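Local coordinates for protein polyketide biosynthesis 3-hydroxy-3-methylglutaryl-ACP synthase PksG (Bacillus subtilis, PDB 4YXQ) that catalyses the aldol condensation of acetyl-acyl-carrier protein with a beta-ketothioester polyketide intermediate during biosynthesis of the antibiotic bacillaene, at residues E7-F12 with L304-T309; G192-E197 with L221-Q226; L288-R293 with G351-L356; I321-Y326 with E333-I338. All coordinates share one frame; numbering follows the deposited sequence.

Interaction 1: residues E7-F12 with L304-T309; sequences EAMNVF and LALAST
Val11 holds CG1 opposite its backbone N (chi1 174°) and CG2 opposite its carbonyl carbon, which straddles the branch across CD1 of Leu304. CG1 lies 3.6 Å from Leu304 CD1, CG2 lies 3.7 Å from the same Leu304 CD1, and the two side chains cross at about a right angle. The CB of Leu304 does not point at the strand; its CD1 branch makes the contact. Met9 runs out nearly straight from the strand, its CG likewise opposite the backbone N (chi1 175°), until SD sits 4.0 Å from Ala307 CB. The methyl CE touches Ala307 too and ends 4.2 Å from Leu306 CD2. Ala307 CB touches both the sulfur and Val11 CG2, which reach it from different directions. Met9 and Val11 both point at the helix, as alternate residues of a strand should, while Asn10 and Phe12 face away, toward helix 51-64. Every touching residue is buried and the contact is wholly apolar. The axes of strand 8-12 and helix 304-309 approach to 9.0 Å at 111°. Helix 301-312 thus packs on the sheet layer that holds strand 5-12, part of the alpha-beta-alpha-beta-alpha layering characteristic of the thiolase fold.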
loop_
_atom_site.group_PDB
_atom_site.type_symbol
_atom_site.label_atom_id
_atom_site.label_comp_id
_atom_site.label_asym_id
_atom_site.label_seq_id
_atom_site.Cartn_x
_atom_site.Cartn_y
_atom_site.Cartn_z
ATOM N N GLU A 7 -15.497 -11.036 9.923
ATOM C CA GLU A 7 -16.327 -11.180 11.104
ATOM C C GLU A 7 -17.407 -10.143 11.069
ATOM O O GLU A 7 -18.465 -10.345 11.615
ATOM C CB GLU A 7 -15.498 -11.038 12.390
ATOM C CG GLU A 7 -14.333 -12.006 12.446
ATOM C CD GLU A 7 -13.751 -12.218 13.855
ATOM O OE1 GLU A 7 -13.846 -11.304 14.709
ATOM O OE2 GLU A 7 -13.132 -13.291 14.063
ATOM N N ALA A 8 -17.148 -9.026 10.412
ATOM C CA ALA A 8 -18.157 -7.971 10.241
ATOM C C ALA A 8 -17.713 -6.997 9.173
ATOM O O ALA A 8 -16.537 -6.851 8.914
ATOM C CB ALA A 8 -18.346 -7.214 11.533
ATOM N N MET A 9 -18.679 -6.293 8.615
ATOM C CA MET A 9 -18.470 -5.503 7.443
ATOM C C MET A 9 -19.546 -4.428 7.369
ATOM O O MET A 9 -20.727 -4.718 7.553
ATOM C CB MET A 9 -18.565 -6.422 6.250
ATOM C CG MET A 9 -18.483 -5.780 4.890
ATOM S SD MET A 9 -18.625 -7.105 3.662
ATOM C CE MET A 9 -17.759 -6.220 2.406
ATOM N N ASN A 10 -19.153 -3.195 7.083
ATOM C CA ASN A 10 -20.126 -2.147 7.004
ATOM C C ASN A 10 -19.746 -1.110 5.986
ATOM O O ASN A 10 -18.577 -0.923 5.678
ATOM C CB ASN A 10 -20.310 -1.515 8.371
ATOM C CG ASN A 10 -21.387 -0.433 8.392
ATOM O OD1 ASN A 10 -22.482 -0.616 7.882
ATOM N ND2 ASN A 10 -21.044 0.713 8.921
ATOM N N VAL A 11 -20.778 -0.444 5.465
ATOM C CA VAL A 11 -20.684 0.456 4.338
ATOM C C VAL A 11 -21.018 1.846 4.807
ATOM O O VAL A 11 -21.998 2.030 5.502
ATOM C CB VAL A 11 -21.725 0.070 3.284
ATOM C CG1 VAL A 11 -21.778 1.080 2.142
ATOM C CG2 VAL A 11 -21.420 -1.310 2.758
ATOM N N PHE A 12 -20.233 2.826 4.390
ATOM C CA PHE A 12 -20.620 4.219 4.509
ATOM C C PHE A 12 -20.701 4.765 3.103
ATOM O O PHE A 12 -19.691 4.835 2.393
ATOM C CB PHE A 12 -19.634 5.042 5.331
ATOM C CG PHE A 12 -20.030 6.478 5.455
ATOM C CD1 PHE A 12 -21.040 6.841 6.345
ATOM C CD2 PHE A 12 -19.447 7.451 4.679
ATOM C CE1 PHE A 12 -21.436 8.157 6.489
ATOM C CE2 PHE A 12 -19.853 8.767 4.772
ATOM C CZ PHE A 12 -20.840 9.132 5.688
ATOM N N LEU A 304 -18.435 -3.627 -1.624
ATOM C CA LEU A 304 -19.795 -3.136 -1.599
ATOM C C LEU A 304 -20.704 -4.199 -2.174
ATOM O O LEU A 304 -21.754 -4.499 -1.599
ATOM C CB LEU A 304 -19.962 -1.872 -2.411
ATOM C CG LEU A 304 -21.342 -1.234 -2.346
ATOM C CD1 LEU A 304 -21.676 -0.859 -0.905
ATOM C CD2 LEU A 304 -21.425 0.019 -3.233
ATOM N N ALA A 305 -20.308 -4.763 -3.316
ATOM C CA ALA A 305 -21.114 -5.784 -3.975
ATOM C C ALA A 305 -21.204 -7.050 -3.119
ATOM O O ALA A 305 -22.245 -7.698 -3.080
ATOM C CB ALA A 305 -20.563 -6.106 -5.357
ATOM N N LEU A 306 -20.126 -7.379 -2.411
ATOM C CA LEU A 306 -20.174 -8.515 -1.521
ATOM C C LEU A 306 -21.168 -8.256 -0.439
ATOM O O LEU A 306 -21.922 -9.151 -0.065
ATOM C CB LEU A 306 -18.816 -8.788 -0.872
ATOM C CG LEU A 306 -18.782 -9.911 0.165
ATOM C CD1 LEU A 306 -19.273 -11.201 -0.472
ATOM C CD2 LEU A 306 -17.377 -10.079 0.724
ATOM N N ALA A 307 -21.178 -7.031 0.081
ATOM C CA ALA A 307 -22.063 -6.702 1.205
ATOM C C ALA A 307 -23.512 -6.686 0.719
ATOM O O ALA A 307 -24.395 -7.155 1.414
ATOM C CB ALA A 307 -21.692 -5.372 1.810
ATOM N N SER A 308 -23.732 -6.129 -0.468
ATOM C CA SER A 308 -25.026 -6.161 -1.122
ATOM C C SER A 308 -25.508 -7.590 -1.302
ATOM O O SER A 308 -26.662 -7.893 -1.027
ATOM C CB SER A 308 -24.948 -5.504 -2.493
ATOM O OG SER A 308 -26.238 -5.322 -3.040
ATOM N N THR A 309 -24.612 -8.461 -1.757
ATOM C CA THR A 309 -24.963 -9.847 -1.943
ATOM C C THR A 309 -25.462 -10.485 -0.648
ATOM O O THR A 309 -26.445 -11.180 -0.641
ATOM C CB THR A 309 -23.752 -10.631 -2.463
ATOM O OG1 THR A 309 -23.461 -10.200 -3.790
ATOM C CG2 THR A 309 -24.009 -12.126 -2.468
#

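Interaction 2: residues G192-E197 with L221-Q226; sequences GYYGYE and LDCCEQ
Tyr196 OH reaches Asp222 OD1 at 2.8 Å, a bond whose geometry is weak, and is hydrogen-bonded also to Ser219, one turn earlier on the same helix. The ring and carboxylate planes are 56° apart, and the two side chains come from opposite directions. This is a helix packed against the end of a sheet strand in the thiolase fold: strand 192-195 and helix 221-226 run at 147°, their axes 8.4 Å apart at closest approach. Tyr194 carries most of the packing. With CG anti to its backbone N (chi1 -167°), its ring stands out from the strand to meet Gln226, whose CB lies 3.5 Å from the centroid of the Tyr194 ring and almost exactly on the ring normal, a CH-pi contact. The first torsion of Gln226, with CG opposite the carbonyl carbon, puts CG over the phenol end of the ring, nearest CZ, and the bend at chi2 turns the amide from there. Cys223 fills the angle between the two tyrosines as a sulfur-aromatic partner of both. The dimer interface adjoins the contact: Arg103 of the second subunit donates to Tyr194 OH and makes a cation-pi contact with Tyr196. The cysteine sulfur meets the Tyr194 ring at its edge, SG lying 4.0 Å from Tyr194 CD2, but approaches the Tyr196 ring obliquely, SG being 4.1 Å from Tyr196 CE2.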
loop_
_atom_site.group_PDB
_atom_site.type_symbol
_atom_site.label_atom_id
_atom_site.label_comp_id
_atom_site.label_asym_id
_atom_site.label_seq_id
_atom_site.Cartn_x
_atom_site.Cartn_y
_atom_site.Cartn_z
ATOM N N GLY A 192 -7.109 -17.169 -7.342
ATOM C CA GLY A 192 -6.530 -17.020 -8.664
ATOM C C GLY A 192 -6.201 -15.567 -8.884
ATOM O O GLY A 192 -7.079 -14.795 -9.224
ATOM N N TYR A 193 -4.937 -15.206 -8.694
ATOM C CA TYR A 193 -4.512 -13.844 -8.942
ATOM C C TYR A 193 -3.767 -13.746 -10.215
ATOM O O TYR A 193 -3.044 -14.666 -10.590
ATOM C CB TYR A 193 -3.668 -13.260 -7.776
ATOM C CG TYR A 193 -2.829 -14.231 -6.978
ATOM C CD1 TYR A 193 -1.595 -14.651 -7.438
ATOM C CD2 TYR A 193 -3.277 -14.724 -5.756
ATOM C CE1 TYR A 193 -0.829 -15.556 -6.706
ATOM C CE2 TYR A 193 -2.518 -15.608 -5.001
ATOM C CZ TYR A 193 -1.292 -16.035 -5.486
ATOM O OH TYR A 193 -0.548 -16.904 -4.745
ATOM N N TYR A 194 -3.894 -12.589 -10.862
ATOM C CA TYR A 194 -3.327 -12.349 -12.200
ATOM C C TYR A 194 -3.113 -10.862 -12.407
ATOM O O TYR A 194 -3.998 -10.038 -12.120
ATOM C CB TYR A 194 -4.330 -12.811 -13.254
ATOM C CG TYR A 194 -3.855 -12.949 -14.690
ATOM C CD1 TYR A 194 -3.126 -14.053 -15.093
ATOM C CD2 TYR A 194 -4.265 -12.048 -15.669
ATOM C CE1 TYR A 194 -2.770 -14.240 -16.410
ATOM C CE2 TYR A 194 -3.902 -12.218 -17.005
ATOM C CZ TYR A 194 -3.149 -13.316 -17.356
ATOM O OH TYR A 194 -2.744 -13.483 -18.659
ATOM N N GLY A 195 -1.934 -10.516 -12.908
ATOM C CA GLY A 195 -1.557 -9.127 -13.100
ATOM C C GLY A 195 -0.499 -8.993 -14.160
ATOM O O GLY A 195 0.259 -9.943 -14.432
ATOM N N TYR A 196 -0.461 -7.830 -14.763
ATOM C CA TYR A 196 0.532 -7.499 -15.748
ATOM C C TYR A 196 0.322 -6.016 -16.045
ATOM O O TYR A 196 -0.778 -5.447 -15.768
ATOM C CB TYR A 196 0.364 -8.349 -17.024
ATOM C CG TYR A 196 -1.016 -8.232 -17.635
ATOM C CD1 TYR A 196 -1.286 -7.303 -18.629
ATOM C CD2 TYR A 196 -2.062 -9.030 -17.207
ATOM C CE1 TYR A 196 -2.552 -7.163 -19.167
ATOM C CE2 TYR A 196 -3.330 -8.901 -17.755
ATOM C CZ TYR A 196 -3.570 -7.975 -18.742
ATOM O OH TYR A 196 -4.861 -7.811 -19.257
ATOM N N GLU A 197 1.356 -5.401 -16.604
ATOM C CA GLU A 197 1.337 -3.987 -16.895
ATOM C C GLU A 197 0.468 -3.732 -18.093
ATOM O O GLU A 197 0.656 -4.392 -19.112
ATOM C CB GLU A 197 2.734 -3.473 -17.196
ATOM C CG GLU A 197 2.884 -1.974 -16.964
ATOM C CD GLU A 197 2.597 -1.151 -18.193
ATOM O OE1 GLU A 197 3.270 -1.352 -19.220
ATOM O OE2 GLU A 197 1.753 -0.255 -18.120
ATOM N N LEU A 221 -12.184 -8.117 -18.710
ATOM C CA LEU A 221 -12.631 -9.438 -19.168
ATOM C C LEU A 221 -11.522 -10.467 -19.288
ATOM O O LEU A 221 -11.702 -11.615 -18.886
ATOM C CB LEU A 221 -13.359 -9.322 -20.497
ATOM C CG LEU A 221 -14.632 -8.477 -20.392
ATOM C CD1 LEU A 221 -15.162 -8.229 -21.797
ATOM C CD2 LEU A 221 -15.686 -9.135 -19.499
ATOM N N ASP A 222 -10.371 -10.070 -19.819
ATOM C CA ASP A 222 -9.189 -10.953 -19.798
ATOM C C ASP A 222 -8.922 -11.428 -18.367
ATOM O O ASP A 222 -8.823 -12.634 -18.097
ATOM C CB ASP A 222 -7.988 -10.206 -20.362
ATOM C CG ASP A 222 -6.691 -11.000 -20.283
ATOM O OD1 ASP A 222 -5.673 -10.372 -19.920
ATOM O OD2 ASP A 222 -6.678 -12.230 -20.579
ATOM N N CYS A 223 -8.867 -10.481 -17.435
ATOM C CA CYS A 223 -8.540 -10.829 -16.076
ATOM C C CYS A 223 -9.588 -11.703 -15.447
ATOM O O CYS A 223 -9.270 -12.671 -14.742
ATOM C CB CYS A 223 -8.356 -9.593 -15.234
ATOM S SG CYS A 223 -6.738 -8.866 -15.459
ATOM N N CYS A 224 -10.846 -11.340 -15.682
ATOM C CA CYS A 224 -11.955 -12.107 -15.148
ATOM C C CYS A 224 -11.865 -13.584 -15.529
ATOM O O CYS A 224 -12.046 -14.470 -14.671
ATOM C CB CYS A 224 -13.280 -11.532 -15.610
ATOM S SG CYS A 224 -14.637 -12.155 -14.642
ATOM N N GLU A 225 -11.525 -13.861 -16.784
ATOM C CA GLU A 225 -11.290 -15.242 -17.242
ATOM C C GLU A 225 -10.048 -15.893 -16.621
ATOM O O GLU A 225 -10.112 -17.019 -16.085
ATOM C CB GLU A 225 -11.149 -15.273 -18.765
ATOM C CG GLU A 225 -10.930 -16.677 -19.307
ATOM C CD GLU A 225 -10.927 -16.731 -20.819
ATOM O OE1 GLU A 225 -10.986 -15.635 -21.465
ATOM O OE2 GLU A 225 -10.894 -17.892 -21.336
ATOM N N GLN A 226 -8.914 -15.206 -16.709
ATOM C CA GLN A 226 -7.655 -15.794 -16.248
ATOM C C GLN A 226 -7.608 -16.036 -14.760
ATOM O O GLN A 226 -7.010 -17.018 -14.332
ATOM C CB GLN A 226 -6.483 -14.937 -16.671
ATOM C CG GLN A 226 -6.271 -14.913 -18.168
ATOM C CD GLN A 226 -6.014 -16.292 -18.756
ATOM O OE1 GLN A 226 -6.554 -16.629 -19.806
ATOM N NE2 GLN A 226 -5.233 -17.108 -18.068
#

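Interaction 3: residues L288-R293 with G351-L356; sequences LNYCQR and GIEKHL
Tyr290 and Arg293 reach across to helix 352-356 at different levels, the ring toward its first turn and the guanidinium toward Leu356. The Tyr290 ring crosses Ile352 at about a right angle, with Ile352 CG2 3.5 Å from Tyr290 CE2. Leu356 comes in on the same side of the ring plane, toward the opposite rim, its CD1 4.0 Å from Tyr290 CD1. The phenol OH ends near Glu353 CB, but its hydrogen bond goes to Asp311 of helix 301-312. Arg293 is bent at both chi2 (-72°) and chi3 (-57°), which doubles the chain back and lays the guanidinium over Leu356. Leu356 CB stands 3.3 Å above the guanidinium plane, offset toward its rim, at 3.4 Å from Arg293 NH2. The contact thus joins the short helical turn before helix 301-312 to the short helix after Gly351, two connecting elements of the C-terminal half of this thiolase-fold enzyme, away from the probable catalytic residues. At the edge of the guanidinium, in its plane, a water accepts from Arg293 NH2 at 2.7 Å and donates to Leu356 O at 3.1 Å. Direct salt bridges run from NH2 to Asp357 and from NE to Glu41, and this pairing at two nitrogens should fix the rotation of the group. Glu353 lies farther off, its OE2 4.6 Å from Arg293 NH1.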
loop_
_atom_site.group_PDB
_atom_site.type_symbol
_atom_site.label_atom_id
_atom_site.label_comp_id
_atom_site.label_asym_id
_atom_site.label_seq_id
_atom_site.Cartn_x
_atom_site.Cartn_y
_atom_site.Cartn_z
ATOM N N LEU A 288 -25.689 -6.333 -6.946
ATOM C CA LEU A 288 -25.676 -5.049 -7.628
ATOM C C LEU A 288 -26.588 -4.004 -6.981
ATOM O O LEU A 288 -26.554 -2.837 -7.365
ATOM C CB LEU A 288 -26.060 -5.220 -9.090
ATOM C CG LEU A 288 -25.109 -6.035 -9.966
ATOM C CD1 LEU A 288 -25.687 -6.087 -11.357
ATOM C CD2 LEU A 288 -23.712 -5.445 -10.001
ATOM N N ASN A 289 -27.359 -4.378 -5.976
ATOM C CA ASN A 289 -28.275 -3.429 -5.408
ATOM C C ASN A 289 -27.587 -2.167 -4.850
ATOM O O ASN A 289 -27.990 -1.048 -5.169
ATOM C CB ASN A 289 -29.079 -4.088 -4.316
ATOM C CG ASN A 289 -30.166 -3.180 -3.761
ATOM O OD1 ASN A 289 -29.950 -1.984 -3.490
ATOM N ND2 ASN A 289 -31.350 -3.754 -3.567
ATOM N N TYR A 290 -26.579 -2.329 -4.001
ATOM C CA TYR A 290 -26.005 -1.158 -3.334
ATOM C C TYR A 290 -25.183 -0.273 -4.257
ATOM O O TYR A 290 -25.128 0.954 -4.054
ATOM C CB TYR A 290 -25.202 -1.560 -2.114
ATOM C CG TYR A 290 -26.015 -2.166 -1.005
ATOM C CD1 TYR A 290 -27.402 -1.991 -0.929
ATOM C CD2 TYR A 290 -25.404 -2.865 0.011
ATOM C CE1 TYR A 290 -28.136 -2.546 0.110
ATOM C CE2 TYR A 290 -26.133 -3.419 1.054
ATOM C CZ TYR A 290 -27.500 -3.252 1.104
ATOM O OH TYR A 290 -28.220 -3.799 2.154
ATOM N N CYS A 291 -24.605 -0.845 -5.301
ATOM C CA CYS A 291 -23.883 -0.025 -6.237
ATOM C C CYS A 291 -24.731 1.063 -6.889
ATOM O O CYS A 291 -24.219 2.117 -7.252
ATOM C CB CYS A 291 -23.268 -0.856 -7.366
ATOM S SG CYS A 291 -22.394 0.189 -8.606
ATOM N N GLN A 292 -26.004 0.762 -7.128
ATOM C CA GLN A 292 -26.899 1.729 -7.769
ATOM C C GLN A 292 -27.179 2.930 -6.885
ATOM O O GLN A 292 -27.596 3.976 -7.368
ATOM C CB GLN A 292 -28.234 1.079 -8.092
ATOM C CG GLN A 292 -28.134 -0.174 -8.939
ATOM C CD GLN A 292 -29.481 -0.695 -9.350
ATOM O OE1 GLN A 292 -30.364 0.082 -9.713
ATOM N NE2 GLN A 292 -29.660 -2.023 -9.279
ATOM N N ARG A 293 -26.984 2.746 -5.582
ATOM C CA ARG A 293 -27.288 3.755 -4.572
ATOM C C ARG A 293 -26.100 4.654 -4.331
ATOM O O ARG A 293 -26.231 5.701 -3.734
ATOM C CB ARG A 293 -27.639 3.091 -3.240
ATOM C CG ARG A 293 -28.724 2.000 -3.297
ATOM C CD ARG A 293 -30.088 2.581 -3.529
ATOM N NE ARG A 293 -30.393 3.550 -2.488
ATOM C CZ ARG A 293 -30.895 3.270 -1.296
ATOM N NH1 ARG A 293 -31.149 2.022 -0.925
ATOM N NH2 ARG A 293 -31.152 4.271 -0.471
ATOM N N GLY A 351 -27.681 -2.325 9.347
ATOM C CA GLY A 351 -28.739 -1.564 8.679
ATOM C C GLY A 351 -28.248 -0.741 7.523
ATOM O O GLY A 351 -28.495 0.460 7.467
ATOM N N ILE A 352 -27.523 -1.373 6.596
ATOM C CA ILE A 352 -26.867 -0.642 5.500
ATOM C C ILE A 352 -27.863 0.050 4.612
ATOM O O ILE A 352 -27.693 1.222 4.251
ATOM C CB ILE A 352 -25.969 -1.572 4.657
ATOM C CG1 ILE A 352 -24.736 -1.998 5.474
ATOM C CG2 ILE A 352 -25.498 -0.870 3.385
ATOM C CD1 ILE A 352 -24.037 -3.244 4.963
ATOM N N GLU A 353 -28.916 -0.674 4.269
ATOM C CA GLU A 353 -29.950 -0.128 3.401
ATOM C C GLU A 353 -30.620 1.081 4.051
ATOM O O GLU A 353 -30.857 2.091 3.412
ATOM C CB GLU A 353 -30.985 -1.201 3.075
ATOM C CG GLU A 353 -31.893 -0.839 1.906
ATOM C CD GLU A 353 -32.656 -2.048 1.379
ATOM O OE1 GLU A 353 -33.227 -2.814 2.193
ATOM O OE2 GLU A 353 -32.685 -2.233 0.148
ATOM N N LYS A 354 -30.894 0.966 5.340
ATOM C CA LYS A 354 -31.532 2.025 6.076
ATOM C C LYS A 354 -30.645 3.265 6.047
ATOM O O LYS A 354 -31.112 4.392 5.845
ATOM C CB LYS A 354 -31.775 1.560 7.513
ATOM C CG LYS A 354 -33.014 2.165 8.147
ATOM C CD LYS A 354 -33.086 1.940 9.661
ATOM C CE LYS A 354 -34.523 1.632 10.091
ATOM N NZ LYS A 354 -34.750 1.756 11.559
ATOM N N HIS A 355 -29.349 3.069 6.268
ATOM C CA HIS A 355 -28.412 4.179 6.227
ATOM C C HIS A 355 -28.380 4.834 4.844
ATOM O O HIS A 355 -28.257 6.054 4.732
ATOM C CB HIS A 355 -27.007 3.758 6.717
ATOM C CG HIS A 355 -25.901 4.445 5.995
ATOM N ND1 HIS A 355 -25.219 3.830 4.970
ATOM C CD2 HIS A 355 -25.413 5.702 6.077
ATOM C CE1 HIS A 355 -24.343 4.668 4.463
ATOM N NE2 HIS A 355 -24.447 5.817 5.108
ATOM N N LEU A 356 -28.475 4.038 3.783
ATOM C CA LEU A 356 -28.505 4.624 2.432
ATOM C C LEU A 356 -29.769 5.437 2.211
ATOM O O LEU A 356 -29.718 6.511 1.596
ATOM C CB LEU A 356 -28.330 3.557 1.357
ATOM C CG LEU A 356 -26.921 2.944 1.369
ATOM C CD1 LEU A 356 -26.853 1.706 0.482
ATOM C CD2 LEU A 356 -25.841 3.942 0.948
HETATM O O HOH W 1 -30.624 6.775 -1.373
#

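Interaction 4: residues I321-Y326 with E333-I338; sequences IGCFSY and EFYSGI
Six backbone hydrogen bonds tie 321-326 to 333-338, two at each of the pairs Ile321-Gly337, Cys323-Tyr335 and Ser325-Glu333. The straightest runs from Ser325 N to Glu333 O, 2.8 Å with 171° at the hydrogen. Cys323 N to Tyr335 O is the shortest at 2.6 Å. The strands form an antiparallel beta hairpin within the large mixed sheet of the thiolase fold, beside the probable catalytic residues: the side chains of Ser325 and Phe324 lie about 6 and 5 Å from those of Cys114 and His250 respectively. Between the bonded pairs, Gly322-Ser336 and Phe324-Phe334 are non-hydrogen-bonded, and there CA-H...O contacts such as Phe334 CA to Cys323 O, 3.2 Å, supplement the ladder. The face bearing Phe324 and Phe334 lies against helix 216-234, and the Phe334 ring, stretched over the neighbouring strand, puts CZ 3.7 Å from Gly322 CA. Phe324 CB approaches the edge of that ring. On the other face Ser325 OG and Tyr335 OH both bond to Thr118 of helix 116-130, while Glu333 OE1 is hydrogen-bonded to Tyr115 and salt-bridged to Arg106 of the second subunit. Tyr335 sets CG between its backbone N and carbonyl carbon (chi1 53°), which turns the ring face to Cys323 on the partner strand. Cys323 CB then rests over the centre of the Tyr335 ring, 4.0 Å from its centroid and 12° off the normal.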
loop_
_atom_site.group_PDB
_atom_site.type_symbol
_atom_site.label_atom_id
_atom_site.label_comp_id
_atom_site.label_asym_id
_atom_site.label_seq_id
_atom_site.Cartn_x
_atom_site.Cartn_y
_atom_site.Cartn_z
ATOM N N ILE A 321 -19.789 -17.857 -2.062
ATOM C CA ILE A 321 -19.785 -16.715 -2.948
ATOM C C ILE A 321 -18.408 -16.618 -3.580
ATOM O O ILE A 321 -17.405 -16.781 -2.896
ATOM C CB ILE A 321 -20.074 -15.415 -2.187
ATOM C CG1 ILE A 321 -21.375 -15.515 -1.408
ATOM C CG2 ILE A 321 -20.158 -14.218 -3.127
ATOM C CD1 ILE A 321 -21.578 -14.365 -0.457
ATOM N N GLY A 322 -18.370 -16.366 -4.882
ATOM C CA GLY A 322 -17.118 -16.150 -5.607
ATOM C C GLY A 322 -16.953 -14.669 -5.875
ATOM O O GLY A 322 -17.892 -14.028 -6.299
ATOM N N CYS A 323 -15.755 -14.132 -5.634
ATOM C CA CYS A 323 -15.488 -12.702 -5.772
ATOM C C CYS A 323 -14.363 -12.437 -6.746
ATOM O O CYS A 323 -13.277 -13.012 -6.627
ATOM C CB CYS A 323 -15.057 -12.111 -4.442
ATOM S SG CYS A 323 -16.205 -12.287 -3.069
ATOM N N PHE A 324 -14.606 -11.515 -7.666
ATOM C CA PHE A 324 -13.630 -11.093 -8.633
ATOM C C PHE A 324 -13.271 -9.661 -8.407
ATOM O O PHE A 324 -14.114 -8.786 -8.504
ATOM C CB PHE A 324 -14.144 -11.261 -10.072
ATOM C CG PHE A 324 -13.233 -10.618 -11.140
ATOM C CD1 PHE A 324 -11.990 -11.154 -11.417
ATOM C CD2 PHE A 324 -13.619 -9.480 -11.830
ATOM C CE1 PHE A 324 -11.158 -10.569 -12.368
ATOM C CE2 PHE A 324 -12.793 -8.897 -12.771
ATOM C CZ PHE A 324 -11.558 -9.429 -13.029
ATOM N N SER A 325 -11.986 -9.432 -8.224
ATOM C CA SER A 325 -11.434 -8.119 -7.973
ATOM C C SER A 325 -10.551 -7.714 -9.146
ATOM O O SER A 325 -9.775 -8.520 -9.622
ATOM C CB SER A 325 -10.570 -8.179 -6.728
ATOM O OG SER A 325 -10.148 -6.885 -6.416
ATOM N N TYR A 326 -10.677 -6.475 -9.614
ATOM C CA TYR A 326 -9.841 -5.969 -10.696
ATOM C C TYR A 326 -9.419 -4.565 -10.393
ATOM O O TYR A 326 -10.186 -3.794 -9.812
ATOM C CB TYR A 326 -10.621 -5.937 -11.983
ATOM C CG TYR A 326 -9.870 -5.279 -13.149
ATOM C CD1 TYR A 326 -8.920 -5.980 -13.867
ATOM C CD2 TYR A 326 -10.181 -3.977 -13.569
ATOM C CE1 TYR A 326 -8.261 -5.400 -14.939
ATOM C CE2 TYR A 326 -9.538 -3.398 -14.673
ATOM C CZ TYR A 326 -8.567 -4.103 -15.339
ATOM O OH TYR A 326 -7.901 -3.553 -16.424
ATOM N N GLU A 333 -7.847 -10.629 -8.950
ATOM C CA GLU A 333 -7.879 -11.854 -8.182
ATOM C C GLU A 333 -9.297 -12.390 -8.099
ATOM O O GLU A 333 -10.263 -11.623 -8.040
ATOM C CB GLU A 333 -7.358 -11.615 -6.779
ATOM C CG GLU A 333 -7.252 -12.866 -5.904
ATOM C CD GLU A 333 -6.404 -12.677 -4.646
ATOM O OE1 GLU A 333 -5.632 -11.697 -4.548
ATOM O OE2 GLU A 333 -6.506 -13.543 -3.733
ATOM N N PHE A 334 -9.413 -13.708 -8.134
ATOM C CA PHE A 334 -10.701 -14.364 -7.921
ATOM C C PHE A 334 -10.573 -15.234 -6.698
ATOM O O PHE A 334 -9.644 -15.993 -6.579
ATOM C CB PHE A 334 -11.155 -15.192 -9.124
ATOM C CG PHE A 334 -12.457 -15.898 -8.899
ATOM C CD1 PHE A 334 -13.651 -15.286 -9.194
ATOM C CD2 PHE A 334 -12.483 -17.159 -8.351
ATOM C CE1 PHE A 334 -14.848 -15.923 -8.952
ATOM C CE2 PHE A 334 -13.675 -17.803 -8.096
ATOM C CZ PHE A 334 -14.863 -17.183 -8.393
ATOM N N TYR A 335 -11.508 -15.093 -5.778
ATOM C CA TYR A 335 -11.462 -15.844 -4.571
ATOM C C TYR A 335 -12.876 -16.129 -4.066
ATOM O O TYR A 335 -13.838 -15.530 -4.565
ATOM C CB TYR A 335 -10.623 -15.114 -3.527
ATOM C CG TYR A 335 -10.998 -13.684 -3.231
ATOM C CD1 TYR A 335 -11.670 -13.343 -2.051
ATOM C CD2 TYR A 335 -10.665 -12.666 -4.101
ATOM C CE1 TYR A 335 -11.996 -12.017 -1.752
ATOM C CE2 TYR A 335 -11.004 -11.352 -3.827
ATOM C CZ TYR A 335 -11.652 -11.019 -2.647
ATOM O OH TYR A 335 -11.949 -9.688 -2.370
ATOM N N SER A 336 -12.984 -16.990 -3.060
ATOM C CA SER A 336 -14.272 -17.425 -2.599
ATOM C C SER A 336 -14.342 -17.639 -1.097
ATOM O O SER A 336 -13.307 -17.829 -0.410
ATOM C CB SER A 336 -14.610 -18.732 -3.294
ATOM O OG SER A 336 -13.780 -19.770 -2.801
ATOM N N GLY A 337 -15.576 -17.643 -0.600
ATOM C CA GLY A 337 -15.842 -17.890 0.814
ATOM C C GLY A 337 -17.275 -18.378 1.064
ATOM O O GLY A 337 -18.115 -18.319 0.175
ATOM N N ILE A 338 -17.529 -18.810 2.293
ATOM C CA ILE A 338 -18.831 -19.226 2.737
ATOM C C ILE A 338 -19.459 -18.168 3.642
ATOM O O ILE A 338 -18.774 -17.654 4.508
ATOM C CB ILE A 338 -18.709 -20.506 3.581
ATOM C CG1 ILE A 338 -18.198 -21.669 2.747
ATOM C CG2 ILE A 338 -20.047 -20.897 4.185
ATOM C CD1 ILE A 338 -17.413 -22.650 3.603
#

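Interactions 1, 2 and 4 all reach one continuous mixed sheet, in which strands 5-12, 184-195 and 331-339 are consecutive neighbours. Interaction 2 lies within the chain span closed by interaction 1, interaction 4 within that closed by interaction 3, and interactions 1 and 3 interleave. Helix 301-312 connects three of the sites: Ser308 meets Tyr290, and Leu306 and Thr309 pack on Ile321. Centres of interactions 1 and 3 are about 10 Å apart, those of 2 and 4 about 13 Å. Interactions 2 and 3, about 29 Å apart, lie on opposite sides of the chain centre, interaction 2 beside the dimer interface. Sheet, central helix and the probable active site, nearest interaction 4, thus belong to one thiolase-fold body.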